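PDB 2R31: ATP12 ATPase from Paracoccus denitrificans, which probably acts as a chaperone in the assembly of F1-ATPase. Local coordinates for residues Q40-P45 with S77-V82; G165-H170 with E231-L236. One frame throughout, in Å; residues are numbered along the deposited sequence.

Interaction 1: Q40-P45 with S77-V82; sequences QPLRLP and SAIEKV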
loop_
_atom_site.group_PDB
_atom_site.type_symbol
_atom_site.label_atom_id
_atom_site.label_comp_id
_atom_site.label_asym_id
_atom_site.label_seq_id
_atom_site.Cartn_x
_atom_site.Cartn_y
_atom_site.Cartn_z
ATOM N N GLN A 40 -10.901 -12.064 -16.155
ATOM C CA GLN A 40 -10.234 -11.051 -16.955
ATOM C C GLN A 40 -8.811 -11.522 -17.242
ATOM O O GLN A 40 -8.243 -12.259 -16.425
ATOM C CB GLN A 40 -10.213 -9.692 -16.277
ATOM C CG GLN A 40 -11.646 -9.210 -16.104
ATOM C CD GLN A 40 -11.756 -7.901 -15.360
ATOM O OE1 GLN A 40 -10.884 -7.059 -15.481
ATOM N NE2 GLN A 40 -12.841 -7.794 -14.620
ATOM N N PRO A 41 -8.257 -11.189 -18.398
ATOM C CA PRO A 41 -6.877 -11.572 -18.636
ATOM C C PRO A 41 -5.966 -10.988 -17.572
ATOM O O PRO A 41 -6.059 -9.840 -17.224
ATOM C CB PRO A 41 -6.532 -11.013 -20.015
ATOM C CG PRO A 41 -7.866 -10.866 -20.676
ATOM C CD PRO A 41 -8.815 -10.489 -19.556
ATOM N N LEU A 42 -5.081 -11.782 -16.982
ATOM C CA LEU A 42 -4.058 -11.355 -16.078
ATOM C C LEU A 42 -2.862 -10.978 -16.946
ATOM O O LEU A 42 -2.191 -11.844 -17.522
ATOM C CB LEU A 42 -3.658 -12.405 -15.044
ATOM C CG LEU A 42 -2.625 -11.943 -14.022
ATOM C CD1 LEU A 42 -3.231 -10.972 -13.030
ATOM C CD2 LEU A 42 -1.984 -13.120 -13.273
ATOM N N ARG A 43 -2.568 -9.695 -17.077
ATOM C CA ARG A 43 -1.439 -9.176 -17.823
ATOM C C ARG A 43 -0.673 -8.234 -16.888
ATOM O O ARG A 43 -1.272 -7.384 -16.239
ATOM C CB ARG A 43 -1.842 -8.469 -19.101
ATOM C CG ARG A 43 -2.437 -9.401 -20.124
ATOM C CD ARG A 43 -1.473 -10.411 -20.742
ATOM N NE ARG A 43 -2.157 -11.237 -21.736
ATOM C CZ ARG A 43 -2.898 -12.316 -21.453
ATOM N NH1 ARG A 43 -3.042 -12.761 -20.220
ATOM N NH2 ARG A 43 -3.520 -12.979 -22.423
ATOM N N LEU A 44 0.650 -8.407 -16.818
ATOM C CA LEU A 44 1.475 -7.725 -15.828
ATOM C C LEU A 44 2.494 -6.797 -16.473
ATOM O O LEU A 44 2.983 -7.073 -17.582
ATOM C CB LEU A 44 2.218 -8.790 -15.016
ATOM C CG LEU A 44 1.300 -9.879 -14.444
ATOM C CD1 LEU A 44 2.179 -10.983 -13.901
ATOM C CD2 LEU A 44 0.357 -9.329 -13.392
ATOM N N PRO A 45 2.858 -5.721 -15.799
ATOM C CA PRO A 45 3.696 -4.690 -16.456
ATOM C C PRO A 45 5.158 -5.045 -16.563
ATOM O O PRO A 45 5.865 -4.407 -17.363
ATOM C CB PRO A 45 3.501 -3.452 -15.579
ATOM C CG PRO A 45 3.162 -4.028 -14.239
ATOM C CD PRO A 45 2.287 -5.197 -14.545
ATOM N N SER A 77 -6.409 -7.173 -7.971
ATOM C CA SER A 77 -7.008 -5.869 -7.632
ATOM C C SER A 77 -6.627 -4.799 -8.631
ATOM O O SER A 77 -7.433 -3.981 -9.026
ATOM C CB SER A 77 -6.605 -5.494 -6.217
ATOM O OG SER A 77 -7.163 -4.236 -5.894
ATOM N N ALA A 78 -5.364 -4.798 -9.054
ATOM C CA ALA A 78 -4.947 -3.823 -10.058
ATOM C C ALA A 78 -5.818 -3.936 -11.301
ATOM O O ALA A 78 -6.283 -2.951 -11.877
ATOM C CB ALA A 78 -3.481 -4.011 -10.424
ATOM N N ILE A 79 -6.021 -5.156 -11.786
ATOM C CA ILE A 79 -6.727 -5.385 -13.038
ATOM C C ILE A 79 -8.217 -5.188 -12.866
ATOM O O ILE A 79 -8.865 -4.530 -13.726
ATOM C CB ILE A 79 -6.377 -6.790 -13.581
ATOM C CG1 ILE A 79 -4.911 -6.859 -13.964
ATOM C CG2 ILE A 79 -7.289 -7.162 -14.778
ATOM C CD1 ILE A 79 -4.320 -8.249 -14.034
ATOM N N GLU A 80 -8.827 -5.730 -11.817
ATOM C CA GLU A 80 -10.269 -5.740 -11.672
ATOM C C GLU A 80 -10.826 -4.449 -11.060
ATOM O O GLU A 80 -11.985 -4.098 -11.368
ATOM C CB GLU A 80 -10.751 -6.888 -10.794
ATOM C CG GLU A 80 -10.450 -8.244 -11.446
ATOM C CD GLU A 80 -11.166 -9.381 -10.845
ATOM O OE1 GLU A 80 -11.705 -9.295 -9.714
ATOM O OE2 GLU A 80 -11.334 -10.451 -11.464
ATOM N N LYS A 81 -10.072 -3.782 -10.204
ATOM C CA LYS A 81 -10.535 -2.655 -9.396
ATOM C C LYS A 81 -9.831 -1.357 -9.712
ATOM O O LYS A 81 -10.467 -0.364 -10.010
ATOM C CB LYS A 81 -10.468 -3.011 -7.914
ATOM C CG LYS A 81 -11.244 -4.237 -7.502
ATOM C CD LYS A 81 -11.126 -4.942 -6.199
ATOM C CE LYS A 81 -9.787 -5.142 -5.568
ATOM N NZ LYS A 81 -9.719 -5.326 -4.108
ATOM N N VAL A 82 -8.514 -1.322 -9.630
ATOM C CA VAL A 82 -7.823 -0.036 -9.681
ATOM C C VAL A 82 -7.652 0.498 -11.084
ATOM O O VAL A 82 -8.042 1.645 -11.343
ATOM C CB VAL A 82 -6.467 -0.093 -8.951
ATOM C CG1 VAL A 82 -5.757 1.224 -9.079
ATOM C CG2 VAL A 82 -6.677 -0.534 -7.504
HETATM O O HOH W 1 -13.649 -5.492 -13.076
#
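Gln40 and Ile79 are brought together by their first torsions. In Gln40, CG stands anti to the carbonyl carbon (chi1 -63°) and the chain runs on extended; in Ile79, CG2 is anti to the backbone N and CG1 lies beside it. The two side chains slide past each other in opposite directions, with Gln40 OE1 3.7 Å from Ile79 CG2. The same methyl lies 3.8 Å from Pro41 O. The other branch of Ile79 points toward Leu42, and the two side chains meet at about a right angle. Their methyl-to-methyl spacing is too short to be trusted, so the exact place of Ile79 CD1 is doubtful.

The amide of Gln40 lies across the stem of Glu80, with NE2 4.0 Å from Glu80 CG and the amide and carboxylate planes 30° apart. No direct hydrogen bond joins the segments. Instead, a water accepts from Gln40 NE2 at 2.9 Å and donates to Glu80 O at 2.8 Å. Nearby, Ser77 O accepts from Lys81 N and also from Val82 N, the latter bond making a wider pi-type turn. An alanine in place of Gln40 would probably leave this water without its amide donor and cost Ile79 CG2 and Glu80 CG their contacts with the amide.

Glu80 OE2 is hydrogen-bonded to Thr36 OG1 and Gly38 N, and Thr36 OG1 also pairs with Gln40 N. The chemistry thus implies a mixed surface seam that lays the loop after strand 32-33 against helix 70-82: apolar contact at Ile79, and polar ties made through water and residues 36-38.

Interaction 2: G165-H170 with E231-L236; sequences GLTALH and ERFWHL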
loop_
_atom_site.group_PDB
_atom_site.type_symbol
_atom_site.label_atom_id
_atom_site.label_comp_id
_atom_site.label_asym_id
_atom_site.label_seq_id
_atom_site.Cartn_x
_atom_site.Cartn_y
_atom_site.Cartn_z
ATOM N N GLY A 165 1.309 0.776 -9.894
ATOM C CA GLY A 165 1.905 1.584 -8.858
ATOM C C GLY A 165 0.861 2.212 -7.938
ATOM O O GLY A 165 1.050 2.265 -6.715
ATOM N N LEU A 166 -0.248 2.676 -8.515
ATOM C CA LEU A 166 -1.337 3.205 -7.708
ATOM C C LEU A 166 -1.923 2.135 -6.791
ATOM O O LEU A 166 -2.278 2.393 -5.645
ATOM C CB LEU A 166 -2.428 3.781 -8.651
ATOM C CG LEU A 166 -3.541 4.554 -7.954
ATOM C CD1 LEU A 166 -3.037 5.828 -7.311
ATOM C CD2 LEU A 166 -4.678 4.880 -8.929
ATOM N N THR A 167 -2.018 0.904 -7.330
ATOM C CA THR A 167 -2.494 -0.237 -6.541
ATOM C C THR A 167 -1.588 -0.447 -5.332
ATOM O O THR A 167 -2.075 -0.629 -4.223
ATOM C CB THR A 167 -2.562 -1.491 -7.408
ATOM O OG1 THR A 167 -3.467 -1.264 -8.504
ATOM C CG2 THR A 167 -3.084 -2.675 -6.602
ATOM N N ALA A 168 -0.280 -0.430 -5.550
ATOM C CA ALA A 168 0.681 -0.591 -4.460
ATOM C C ALA A 168 0.546 0.547 -3.425
ATOM O O ALA A 168 0.591 0.331 -2.220
ATOM C CB ALA A 168 2.097 -0.615 -4.985
ATOM N N LEU A 169 0.407 1.794 -3.909
ATOM C CA LEU A 169 0.284 2.938 -3.007
ATOM C C LEU A 169 -0.900 2.786 -2.076
ATOM O O LEU A 169 -0.864 3.231 -0.919
ATOM C CB LEU A 169 0.193 4.240 -3.811
ATOM C CG LEU A 169 0.036 5.494 -2.978
ATOM C CD1 LEU A 169 1.266 5.751 -2.109
ATOM C CD2 LEU A 169 -0.261 6.714 -3.838
ATOM N N HIS A 170 -2.003 2.239 -2.584
ATOM C CA HIS A 170 -3.273 2.271 -1.884
ATOM C C HIS A 170 -3.149 1.956 -0.401
ATOM O O HIS A 170 -3.521 2.808 0.436
ATOM C CB HIS A 170 -4.261 1.333 -2.609
ATOM C CG HIS A 170 -5.637 1.369 -2.051
ATOM N ND1 HIS A 170 -5.975 0.726 -0.888
ATOM C CD2 HIS A 170 -6.753 1.976 -2.444
ATOM C CE1 HIS A 170 -7.297 0.978 -0.656
ATOM N NE2 HIS A 170 -7.818 1.739 -1.597
ATOM N N GLU A 231 4.593 -2.592 -0.458
ATOM C CA GLU A 231 5.916 -2.116 -0.823
ATOM C C GLU A 231 6.587 -3.045 -1.810
ATOM O O GLU A 231 7.209 -2.606 -2.794
ATOM C CB GLU A 231 6.730 -1.953 0.469
ATOM C CG GLU A 231 8.172 -1.584 0.291
ATOM C CD GLU A 231 8.860 -1.561 1.667
ATOM O OE1 GLU A 231 8.818 -2.609 2.410
ATOM O OE2 GLU A 231 9.428 -0.553 2.039
ATOM N N ARG A 232 6.485 -4.359 -1.569
ATOM C CA ARG A 232 7.060 -5.349 -2.511
ATOM C C ARG A 232 6.431 -5.212 -3.890
ATOM O O ARG A 232 7.108 -5.275 -4.905
ATOM C CB ARG A 232 6.838 -6.745 -1.905
ATOM C CG ARG A 232 7.348 -7.880 -2.755
ATOM C CD ARG A 232 8.841 -7.827 -3.031
ATOM N NE ARG A 232 9.288 -9.111 -3.541
ATOM C CZ ARG A 232 10.443 -9.292 -4.150
ATOM N NH1 ARG A 232 11.289 -8.284 -4.318
ATOM N NH2 ARG A 232 10.758 -10.517 -4.588
ATOM N N PHE A 233 5.090 -5.064 -3.942
ATOM C CA PHE A 233 4.399 -4.907 -5.205
ATOM C C PHE A 233 4.862 -3.643 -5.910
ATOM O O PHE A 233 5.040 -3.655 -7.151
ATOM C CB PHE A 233 2.882 -4.905 -4.935
ATOM C CG PHE A 233 2.024 -5.106 -6.149
ATOM C CD1 PHE A 233 1.955 -6.340 -6.755
ATOM C CD2 PHE A 233 1.254 -4.104 -6.715
ATOM C CE1 PHE A 233 1.140 -6.609 -7.830
ATOM C CE2 PHE A 233 0.408 -4.365 -7.791
ATOM C CZ PHE A 233 0.354 -5.605 -8.316
ATOM N N TRP A 234 5.069 -2.549 -5.192
ATOM C CA TRP A 234 5.621 -1.321 -5.761
ATOM C C TRP A 234 6.948 -1.622 -6.457
ATOM O O TRP A 234 7.162 -1.300 -7.637
ATOM C CB TRP A 234 5.826 -0.228 -4.664
ATOM C CG TRP A 234 6.566 0.920 -5.275
ATOM C CD1 TRP A 234 7.908 1.137 -5.208
ATOM C CD2 TRP A 234 6.028 1.959 -6.090
ATOM N NE1 TRP A 234 8.237 2.246 -5.946
ATOM C CE2 TRP A 234 7.122 2.776 -6.489
ATOM C CE3 TRP A 234 4.757 2.318 -6.530
ATOM C CZ2 TRP A 234 6.962 3.891 -7.301
ATOM C CZ3 TRP A 234 4.591 3.408 -7.327
ATOM C CH2 TRP A 234 5.682 4.201 -7.712
ATOM N N HIS A 235 7.896 -2.209 -5.731
ATOM C CA HIS A 235 9.222 -2.403 -6.292
ATOM C C HIS A 235 9.185 -3.330 -7.504
ATOM O O HIS A 235 9.880 -3.101 -8.509
ATOM C CB HIS A 235 10.190 -2.914 -5.241
ATOM C CG HIS A 235 10.542 -1.906 -4.211
ATOM N ND1 HIS A 235 11.120 -0.708 -4.526
ATOM C CD2 HIS A 235 10.331 -1.950 -2.886
ATOM C CE1 HIS A 235 11.275 -0.033 -3.358
ATOM N NE2 HIS A 235 10.831 -0.780 -2.345
ATOM N N LEU A 236 8.401 -4.409 -7.435
ATOM C CA LEU A 236 8.366 -5.360 -8.524
ATOM C C LEU A 236 7.746 -4.810 -9.788
ATOM O O LEU A 236 7.962 -5.371 -10.854
ATOM C CB LEU A 236 7.625 -6.627 -8.108
ATOM C CG LEU A 236 8.377 -7.540 -7.140
ATOM C CD1 LEU A 236 7.437 -8.614 -6.638
ATOM C CD2 LEU A 236 9.591 -8.176 -7.770
#
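Ala168 CB sits at the edge of two aromatic rings, close to the plane of each: Phe233 on one hand, where CD2 is 4.0 Å from it, and Trp234 on the other. Gly165 O also lies at the indole edge, in the ring plane, 3.7 Å from Trp234 CE3. Gly165 CA approaches the same six-membered ring at a slant and comes to 3.6 Å from Trp234 CZ3. Arg238 makes a cation-pi contact with the indole. On the outer side of the helix, Trp234 CD1 lies over a face of the His235 ring, offset toward its rim.

The two rings leave consecutive residues with CG anti to the backbone N (chi1 -165° in Phe233 and 172° in Trp234), and Ala168 enters the angle between them. Its methyl lies 3.6 Å from Trp234 N and 3.8 Å from Trp234 CB, so it packs on backbone as well as side chain. The indole packs directly against the Gly165 backbone, where a beta carbon would clash with Trp234 CZ3. Thr167 crosses Phe233 obliquely, its CG2 4.1 Å from Phe233 CE2; its hydroxyl turns instead to Pro163 O.

The close fit is consistent with the small Gly165 and Ala168 on one side: Ala168 CA and Trp234 CA are 5.2 Å apart, and the segment axes approach to 8.2 Å. At 161° between their directions, the segments run nearly antiparallel. No hydrogen bond crosses this buried, apolar contact. Around it, helix 70-82 meets Phe233 through Ser74; Ile186 of helix 179-186 packs on Trp234, and helix 86-95 receives Leu166 on the far side of helix 163-174.

How the interactions relate
From the N terminus the chain forms the small antiparallel sheet, then passes through 40-45 into helix 47-58. Interaction 1 closes the 31-residue span containing that helix by bringing 40-45 against helix 70-82. Only later does interaction 2 open: helix 163-174 is met by the last helix, 214-236, across 60 mostly helical residues. The two closures are in series, neither nesting nor crossing. They are joined in space, however, with centres about 13 Å apart. Thr167 OG1 packs 3.3 Å from Ala78 CA, and Val82 CG1 meets Leu166 CD2. Helix 70-82 therefore links the post-sheet loop to the pair formed by helix 163-174 and the last helix.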